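Local coordinates for protein MdbA (PDB 4Z7X) that probably catalyses disulfide bond formation in exported proteins as a thiol-disulfide oxidoreductase with a thioredoxin-like fold, linked to the sortase-mediated pilus assembly pathway of Actinomyces oris, at residues V114-A119 and V164-F168; W104-V108 and N145-L151; I61-Y65 and L94-K98. The contacts are given in a common frame with arbitrary orientation. Residues are numbered along the deposited sequence.

Interaction 1. Residues V114-A119 and V164-F168; sequences VVLDEA and VSAKF
V114 lies over the backbone and side chain of V164: its CG1 is 3.5 Å from V164 O and 3.8 Å from V164 CG1. Residues 114-118 are the last helical residues of helix 103-118, with E118 N bonded to V114 O at 2.8 Å and A119 N to V115 O at 2.7 Å; A119 (phi/psi -143/55) then leaves helical geometry. In the partner segment, helix 162-165 runs into a type I turn from S165 to F168, in which F168 N bonds to S165 O at 3.1 Å. V114 stands against F168 (CA to CA 6.8 Å) and E118 against V164 (CA to CA 6.4 Å), so the two segments run antiparallel past each other. V114, V115 and V164 all adopt t rotamers. F168, with chi1 at m, leaves sideways, but its ring comes nearer, presenting its edge to V114 CB (4.0 Å from CD1) and V115 CG2 (3.6 Å from CZ). A119 CB reaches V164 CG1 at 4.0 Å, and E118 CB reaches V164 CG2 at 3.8 Å. On the exposed side an extended K167 (m, then t throughout) brings NZ to 3.0 Å from E118 OE1 in a salt bridge. This is helix-end packing within the all-helical part of a DsbA-like thioredoxin fold; on other faces, L116 touches the bound cyclohexylamino sulfonate and F168 meets F126 of helix 123-140. A buried cluster of three valines, an alanine and a phenylalanine, bordered by a single exposed ion pair, implies that apolar burial supplies most of the contact and the charges add their pairing at its solvent edge.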
loop_
_atom_site.group_PDB
_atom_site.type_symbol
_atom_site.label_atom_id
_atom_site.label_comp_id
_atom_site.label_asym_id
_atom_site.label_seq_id
_atom_site.Cartn_x
_atom_site.Cartn_y
_atom_site.Cartn_z
ATOM N N VAL A 114 0.946 -0.488 -12.796
ATOM C CA VAL A 114 0.782 -1.517 -13.826
ATOM C C VAL A 114 0.218 -2.794 -13.192
ATOM O O VAL A 114 -0.686 -3.414 -13.727
ATOM C CB VAL A 114 2.146 -1.838 -14.494
ATOM C CG1 VAL A 114 2.025 -3.037 -15.427
ATOM C CG2 VAL A 114 2.746 -0.641 -15.240
ATOM N N VAL A 115 0.753 -3.177 -12.015
ATOM C CA VAL A 115 0.249 -4.364 -11.355
ATOM C C VAL A 115 -1.246 -4.196 -10.984
ATOM O O VAL A 115 -2.054 -5.120 -11.187
ATOM C CB VAL A 115 1.134 -4.761 -10.148
ATOM C CG1 VAL A 115 0.499 -5.917 -9.424
ATOM C CG2 VAL A 115 2.498 -5.119 -10.623
ATOM N N LEU A 116 -1.597 -3.066 -10.385
ATOM C CA LEU A 116 -2.999 -2.834 -10.055
ATOM C C LEU A 116 -3.917 -2.937 -11.246
ATOM O O LEU A 116 -5.015 -3.486 -11.161
ATOM C CB LEU A 116 -3.176 -1.481 -9.389
ATOM C CG LEU A 116 -2.604 -1.394 -7.966
ATOM C CD1 LEU A 116 -2.571 0.036 -7.449
ATOM C CD2 LEU A 116 -3.376 -2.265 -6.963
ATOM N N ASP A 117 -3.480 -2.377 -12.356
ATOM C CA ASP A 117 -4.298 -2.328 -13.537
ATOM C C ASP A 117 -4.324 -3.647 -14.316
ATOM O O ASP A 117 -5.334 -3.945 -14.943
ATOM C CB ASP A 117 -3.819 -1.217 -14.485
ATOM C CG ASP A 117 -4.344 0.164 -14.113
ATOM O OD1 ASP A 117 -5.270 0.265 -13.270
ATOM O OD2 ASP A 117 -3.874 1.151 -14.734
ATOM N N GLU A 118 -3.230 -4.427 -14.297
ATOM C CA GLU A 118 -3.123 -5.591 -15.158
ATOM C C GLU A 118 -2.990 -6.938 -14.441
ATOM O O GLU A 118 -3.230 -7.993 -15.044
ATOM C CB GLU A 118 -1.956 -5.413 -16.108
ATOM C CG GLU A 118 -2.083 -4.162 -16.963
ATOM C CD GLU A 118 -1.703 -4.418 -18.401
ATOM O OE1 GLU A 118 -0.886 -5.327 -18.655
ATOM O OE2 GLU A 118 -2.243 -3.731 -19.278
ATOM N N ALA A 119 -2.577 -6.911 -13.176
ATOM C CA ALA A 119 -2.388 -8.141 -12.397
ATOM C C ALA A 119 -2.811 -7.913 -10.932
ATOM O O ALA A 119 -2.030 -8.140 -10.002
ATOM C CB ALA A 119 -0.954 -8.599 -12.470
ATOM N N VAL A 164 2.944 -8.662 -18.018
ATOM C CA VAL A 164 2.665 -7.499 -17.182
ATOM C C VAL A 164 3.939 -6.812 -16.687
ATOM O O VAL A 164 4.082 -5.578 -16.808
ATOM C CB VAL A 164 1.743 -7.903 -15.993
ATOM C CG1 VAL A 164 1.505 -6.730 -15.029
ATOM C CG2 VAL A 164 0.412 -8.395 -16.554
ATOM N N SER A 165 4.858 -7.587 -16.110
ATOM C CA SER A 165 6.085 -6.987 -15.609
ATOM C C SER A 165 6.925 -6.380 -16.749
ATOM O O SER A 165 7.669 -5.433 -16.520
ATOM C CB SER A 165 6.874 -7.956 -14.763
ATOM O OG SER A 165 7.312 -9.032 -15.554
ATOM N N ALA A 166 6.755 -6.893 -17.982
ATOM C CA ALA A 166 7.426 -6.324 -19.154
ATOM C C ALA A 166 7.052 -4.887 -19.421
ATOM O O ALA A 166 7.788 -4.205 -20.113
ATOM C CB ALA A 166 7.173 -7.192 -20.401
ATOM N N LYS A 167 5.932 -4.433 -18.836
ATOM C CA LYS A 167 5.422 -3.070 -19.035
ATOM C C LYS A 167 5.966 -2.086 -18.003
ATOM O O LYS A 167 5.753 -0.871 -18.113
ATOM C CB LYS A 167 3.894 -3.077 -18.982
ATOM C CG LYS A 167 3.271 -3.882 -20.114
ATOM C CD LYS A 167 1.779 -3.853 -20.066
ATOM C CE LYS A 167 1.221 -4.687 -21.239
ATOM N NZ LYS A 167 -0.238 -4.520 -21.420
ATOM N N PHE A 168 6.719 -2.574 -17.024
ATOM C CA PHE A 168 7.188 -1.684 -15.960
ATOM C C PHE A 168 8.118 -0.603 -16.506
ATOM O O PHE A 168 7.971 0.568 -16.140
ATOM C CB PHE A 168 7.954 -2.397 -14.845
ATOM C CG PHE A 168 7.148 -3.310 -13.964
ATOM C CD1 PHE A 168 5.757 -3.384 -13.991
ATOM C CD2 PHE A 168 7.827 -4.093 -13.039
ATOM C CE1 PHE A 168 5.063 -4.248 -13.132
ATOM C CE2 PHE A 168 7.133 -4.923 -12.158
ATOM C CZ PHE A 168 5.757 -5.011 -12.227
#

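Interaction 2. Residues W104-V108 and N145-L151; sequences WTSVV and NMTVEGL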
loop_
_atom_site.group_PDB
_atom_site.type_symbol
_atom_site.label_atom_id
_atom_site.label_comp_id
_atom_site.label_asym_id
_atom_site.label_seq_id
_atom_site.Cartn_x
_atom_site.Cartn_y
_atom_site.Cartn_z
ATOM N N TRP A 104 12.849 6.776 -6.034
ATOM C CA TRP A 104 12.483 5.353 -5.868
ATOM C C TRP A 104 10.968 5.179 -5.657
ATOM O O TRP A 104 10.377 4.272 -6.213
ATOM C CB TRP A 104 13.240 4.718 -4.704
ATOM C CG TRP A 104 12.864 3.307 -4.422
ATOM C CD1 TRP A 104 12.346 2.820 -3.258
ATOM C CD2 TRP A 104 12.997 2.179 -5.303
ATOM N NE1 TRP A 104 12.159 1.472 -3.338
ATOM C CE2 TRP A 104 12.547 1.041 -4.582
ATOM C CE3 TRP A 104 13.456 2.008 -6.621
ATOM C CZ2 TRP A 104 12.520 -0.237 -5.141
ATOM C CZ3 TRP A 104 13.429 0.714 -7.172
ATOM C CH2 TRP A 104 12.970 -0.377 -6.433
ATOM N N THR A 105 10.341 6.067 -4.885
ATOM C CA THR A 105 8.917 5.987 -4.679
ATOM C C THR A 105 8.144 6.084 -5.985
ATOM O O THR A 105 7.178 5.325 -6.167
ATOM C CB THR A 105 8.469 7.055 -3.667
ATOM O OG1 THR A 105 9.184 6.820 -2.449
ATOM C CG2 THR A 105 6.957 7.036 -3.438
ATOM N N SER A 106 8.547 6.992 -6.887
ATOM C CA SER A 106 7.883 7.071 -8.180
ATOM C C SER A 106 8.129 5.810 -9.014
ATOM O O SER A 106 7.259 5.377 -9.748
ATOM C CB SER A 106 8.317 8.303 -8.979
ATOM O OG SER A 106 7.838 9.502 -8.360
ATOM N N VAL A 107 9.339 5.268 -8.947
ATOM C CA VAL A 107 9.644 4.045 -9.691
ATOM C C VAL A 107 8.704 2.926 -9.233
ATOM O O VAL A 107 8.037 2.268 -10.063
ATOM C CB VAL A 107 11.107 3.655 -9.544
ATOM C CG1 VAL A 107 11.391 2.330 -10.235
ATOM C CG2 VAL A 107 12.001 4.751 -10.126
ATOM N N VAL A 108 8.654 2.716 -7.927
ATOM C CA VAL A 108 7.790 1.671 -7.375
ATOM C C VAL A 108 6.322 1.948 -7.682
ATOM O O VAL A 108 5.602 1.025 -8.096
ATOM C CB VAL A 108 7.955 1.467 -5.859
ATOM C CG1 VAL A 108 7.038 0.352 -5.389
ATOM C CG2 VAL A 108 9.384 1.153 -5.497
ATOM N N ASN A 145 19.382 -3.812 -6.547
ATOM C CA ASN A 145 18.033 -4.204 -6.967
ATOM C C ASN A 145 17.026 -3.076 -6.884
ATOM O O ASN A 145 15.828 -3.285 -7.199
ATOM C CB ASN A 145 17.517 -5.343 -6.087
ATOM C CG ASN A 145 18.364 -6.559 -6.188
ATOM O OD1 ASN A 145 18.673 -7.024 -7.293
ATOM N ND2 ASN A 145 18.784 -7.077 -5.044
HETATM N N MSE A 146 17.471 -1.892 -6.466
HETATM C CA MSE A 146 16.561 -0.713 -6.403
HETATM C C MSE A 146 16.456 -0.065 -7.772
HETATM O O MSE A 146 16.875 1.094 -7.991
HETATM C CB MSE A 146 17.002 0.236 -5.305
HETATM C CG MSE A 146 16.850 -0.476 -3.972
HETATM SE SE MSE A 146 17.247 0.763 -2.518
HETATM C CE MSE A 146 15.641 1.879 -2.618
ATOM N N THR A 147 15.957 -0.868 -8.720
ATOM C CA THR A 147 15.880 -0.500 -10.113
ATOM C C THR A 147 14.610 -1.081 -10.704
ATOM O O THR A 147 13.966 -1.936 -10.073
ATOM C CB THR A 147 17.052 -1.138 -10.878
ATOM O OG1 THR A 147 16.976 -2.558 -10.777
ATOM C CG2 THR A 147 18.403 -0.666 -10.342
ATOM N N VAL A 148 14.280 -0.674 -11.934
ATOM C CA VAL A 148 13.205 -1.324 -12.677
ATOM C C VAL A 148 13.449 -2.848 -12.791
ATOM O O VAL A 148 12.545 -3.655 -12.584
ATOM C CB VAL A 148 13.010 -0.701 -14.083
ATOM C CG1 VAL A 148 11.998 -1.492 -14.883
ATOM C CG2 VAL A 148 12.560 0.721 -13.912
ATOM N N GLU A 149 14.690 -3.233 -13.076
ATOM C CA GLU A 149 15.024 -4.633 -13.256
ATOM C C GLU A 149 14.805 -5.413 -11.957
ATOM O O GLU A 149 14.313 -6.522 -11.988
ATOM C CB GLU A 149 16.476 -4.746 -13.736
ATOM C CG GLU A 149 16.663 -4.178 -15.147
ATOM C CD GLU A 149 16.528 -2.645 -15.316
ATOM O OE1 GLU A 149 16.951 -1.869 -14.412
ATOM O OE2 GLU A 149 16.014 -2.205 -16.399
ATOM N N GLY A 150 15.090 -4.768 -10.820
ATOM C CA GLY A 150 14.844 -5.339 -9.512
ATOM C C GLY A 150 13.362 -5.527 -9.273
ATOM O O GLY A 150 12.940 -6.518 -8.690
ATOM N N LEU A 151 12.556 -4.558 -9.683
ATOM C CA LEU A 151 11.095 -4.716 -9.552
ATOM C C LEU A 151 10.535 -5.780 -10.473
ATOM O O LEU A 151 9.588 -6.440 -10.111
ATOM C CB LEU A 151 10.366 -3.399 -9.789
ATOM C CG LEU A 151 10.596 -2.333 -8.696
ATOM C CD1 LEU A 151 10.244 -0.944 -9.185
ATOM C CD2 LEU A 151 9.823 -2.726 -7.422
#
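W104 contributes the broadest surface of its helix here, 104 Å² covered by the opposite segment. Its indole (chi1 t) lies against the loop that leads into helix 148-157. The side chain of M146, a selenomethionine, folds over one face: CE sits 3.5 Å from the centroid of the W104 five-membered ring and nearly on its normal, a CH-pi contact, while SE is 5.2 Å from the same centroid, making this a Met-aromatic pair. At the far end of the indole, W104 CH2 meets L151 CG at 3.8 Å. T105 and S106, next along, turn out of reach of the second segment. One turn after W104, V107 (t) points across, and its CG1 packs on L151 CD1 at 3.6 Å and V148 CG2 at 4.2 Å. V108 adds a third side to the hollow that holds L151, with its CA 4.0 Å from L151 CD1. L151 thus fits between W104, V107 and V108. T147 is the N-cap of the facing helix, its OG1 accepting from G150 N at 2.9 Å; V148 and L151 lie in the first turn that follows. The contact joins the first turns of helices 103-118 and 148-157 in the helical part of the fold: helix 123-140 covers M146 through I133, F134 and A137, helix 168-174 closes over V107 and V148 with V172, and T105 OG1 is hydrogen-bonded to D64, in the segment that carries strand 58-63.

Interaction 3. Residues I61-Y65 and L94-K98; sequences IYFDY and LHPCK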
loop_
_atom_site.group_PDB
_atom_site.type_symbol
_atom_site.label_atom_id
_atom_site.label_comp_id
_atom_site.label_asym_id
_atom_site.label_seq_id
_atom_site.Cartn_x
_atom_site.Cartn_y
_atom_site.Cartn_z
ATOM N N ILE A 61 -3.563 2.397 6.246
ATOM C CA ILE A 61 -2.131 2.536 6.367
ATOM C C ILE A 61 -1.611 3.559 5.334
ATOM O O ILE A 61 -1.715 3.342 4.144
ATOM C CB ILE A 61 -1.378 1.197 6.178
ATOM C CG1 ILE A 61 -1.937 0.129 7.176
ATOM C CG2 ILE A 61 0.102 1.410 6.408
ATOM C CD1 ILE A 61 -1.376 -1.252 7.007
ATOM N N TYR A 62 -1.070 4.649 5.867
ATOM C CA TYR A 62 -0.397 5.685 5.081
ATOM C C TYR A 62 1.091 5.363 5.088
ATOM O O TYR A 62 1.702 5.202 6.167
ATOM C CB TYR A 62 -0.642 7.098 5.646
ATOM C CG TYR A 62 -2.033 7.601 5.458
ATOM C CD1 TYR A 62 -3.080 7.219 6.300
ATOM C CD2 TYR A 62 -2.313 8.482 4.440
ATOM C CE1 TYR A 62 -4.370 7.694 6.084
ATOM C CE2 TYR A 62 -3.585 8.990 4.240
ATOM C CZ TYR A 62 -4.613 8.590 5.057
ATOM O OH TYR A 62 -5.904 9.062 4.851
ATOM N N PHE A 63 1.662 5.253 3.895
ATOM C CA PHE A 63 3.038 4.763 3.754
ATOM C C PHE A 63 3.748 5.425 2.582
ATOM O O PHE A 63 3.124 6.030 1.706
ATOM C CB PHE A 63 3.012 3.254 3.541
ATOM C CG PHE A 63 2.537 2.852 2.179
ATOM C CD1 PHE A 63 1.196 2.706 1.880
ATOM C CD2 PHE A 63 3.448 2.768 1.149
ATOM C CE1 PHE A 63 0.815 2.388 0.589
ATOM C CE2 PHE A 63 3.080 2.444 -0.127
ATOM C CZ PHE A 63 1.742 2.269 -0.418
ATOM N N ASP A 64 5.078 5.345 2.629
ATOM C CA ASP A 64 5.976 5.726 1.528
ATOM C C ASP A 64 6.909 4.529 1.282
ATOM O O ASP A 64 7.546 4.042 2.221
ATOM C CB ASP A 64 6.784 6.974 1.939
ATOM C CG ASP A 64 7.665 7.534 0.830
ATOM O OD1 ASP A 64 8.022 6.784 -0.082
ATOM O OD2 ASP A 64 8.051 8.730 0.902
ATOM N N TYR A 65 6.966 4.061 0.051
ATOM C CA TYR A 65 7.881 3.001 -0.339
ATOM C C TYR A 65 9.351 3.250 -0.009
ATOM O O TYR A 65 10.129 2.297 0.065
ATOM C CB TYR A 65 7.746 2.633 -1.831
ATOM C CG TYR A 65 6.473 1.870 -2.182
ATOM C CD1 TYR A 65 6.212 0.654 -1.590
ATOM C CD2 TYR A 65 5.520 2.396 -3.036
ATOM C CE1 TYR A 65 5.080 -0.063 -1.877
ATOM C CE2 TYR A 65 4.362 1.702 -3.329
ATOM C CZ TYR A 65 4.136 0.482 -2.735
ATOM O OH TYR A 65 2.986 -0.184 -2.997
ATOM N N LEU A 94 -4.785 1.013 1.665
ATOM C CA LEU A 94 -3.384 1.413 1.519
ATOM C C LEU A 94 -3.335 2.773 0.870
ATOM O O LEU A 94 -3.923 2.962 -0.175
ATOM C CB LEU A 94 -2.597 0.402 0.695
ATOM C CG LEU A 94 -2.464 -0.991 1.322
ATOM C CD1 LEU A 94 -1.710 -1.941 0.413
ATOM C CD2 LEU A 94 -1.814 -0.944 2.666
ATOM N N HIS A 95 -2.647 3.710 1.537
ATOM C CA HIS A 95 -2.589 5.117 1.110
ATOM C C HIS A 95 -1.137 5.504 0.814
ATOM O O HIS A 95 -0.371 5.729 1.741
ATOM C CB HIS A 95 -3.107 6.058 2.192
ATOM C CG HIS A 95 -4.522 5.843 2.618
ATOM N ND1 HIS A 95 -5.538 6.741 2.330
ATOM C CD2 HIS A 95 -5.087 4.861 3.369
ATOM C CE1 HIS A 95 -6.665 6.315 2.884
ATOM N NE2 HIS A 95 -6.416 5.188 3.535
ATOM N N PRO A 96 -0.760 5.599 -0.474
ATOM C CA PRO A 96 0.626 5.885 -0.827
ATOM C C PRO A 96 0.905 7.377 -0.791
ATOM O O PRO A 96 0.033 8.173 -1.078
ATOM C CB PRO A 96 0.713 5.373 -2.266
ATOM C CG PRO A 96 -0.646 5.662 -2.813
ATOM C CD PRO A 96 -1.588 5.400 -1.669
ATOM N N CYS A 97 2.131 7.729 -0.446
ATOM C CA CYS A 97 2.640 9.073 -0.655
ATOM C C CYS A 97 4.130 9.097 -0.946
ATOM O O CYS A 97 4.787 8.073 -0.948
ATOM C CB CYS A 97 2.279 9.950 0.555
ATOM S SG CYS A 97 3.240 9.565 2.026
ATOM N N LYS A 98 4.645 10.284 -1.221
ATOM C CA LYS A 98 6.050 10.489 -1.518
ATOM C C LYS A 98 6.624 11.512 -0.532
ATOM O O LYS A 98 7.347 12.443 -0.921
ATOM C CB LYS A 98 6.191 10.935 -2.982
ATOM C CG LYS A 98 7.606 10.942 -3.555
ATOM C CD LYS A 98 7.607 11.123 -5.083
ATOM C CE LYS A 98 8.987 11.430 -5.623
ATOM N NZ LYS A 98 9.022 11.741 -7.077
HETATM O O HOH W 1 4.731 5.378 -1.580
#
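The two strands lie side by side in parallel, 4.8 Å apart at closest approach and 23° off true alignment, with I61, Y62 and F63 paired to L94, H95 and P96. The backbone ladder alternates in direction: H95 N to I61 O at 2.8 Å, F63 N to H95 O at 3.0 Å, C97 N to F63 O at 2.9 Å. On one face of the sheet, the flat ring of Y62 slides against the imidazole of H95 as an offset stack, centroids 4.0 Å apart and planes at 19°, and the H95 CB bulges into the same tyrosine face, 3.7 Å from its centroid. The other face carries I61, F63, L94 and P96. There F63 (chi1 p) lays its ring across the neighbouring strand, so that P96 CA forms a bump 4.0 Å from the F63 centroid, while L94 CB fits at 3.9 Å from F63 CE1 and P96 CB at 3.8 Å from F63 CZ. The methyl L94 CD2 abuts I61 CB at 4.1 Å. D64 and C97 still run side by side (CA to CA 5.2 Å); only beyond them do the chains part, and a water donates to C97 O (2.8 Å) and accepts from Y65 N (3.1 Å). These are the two parallel strands of the beta-alpha-beta unit of the thioredoxin fold. F63 touches the CxxC at the start of helix 68-86, the probable redox site, and takes H127 edge-to-face. Strand 41-43 flanks strand 91-96, strand 198-201 flanks strand 58-63, helix 103-118 sets M109 on P96, and helix 178-190 covers P96 and C97.

Overall arrangement
From the N terminus, interaction 3 comes first, closing the 28-residue excursion through helix 68-86 that returns as strand 91-96. The chain then enters helix 103-118, whose beginning opens interaction 2 and whose end opens interaction 1. After helix 123-140, N145-L151 closes interaction 2; V164-F168 closes interaction 1 later, so these two loops cross, while interaction 3 is complete before either opens. Interactions 1 and 2 touch where F168 CE2 lies 3.5 Å from L151 O. Interaction 2 meets interaction 3 through T105 OG1 and D64 OD1 at 2.6 Å, a hydrogen bond linking helix 103-118 to the chain at the end of strand 58-63. Interactions 1 and 3 remain apart, about 7 Å between nearest atoms.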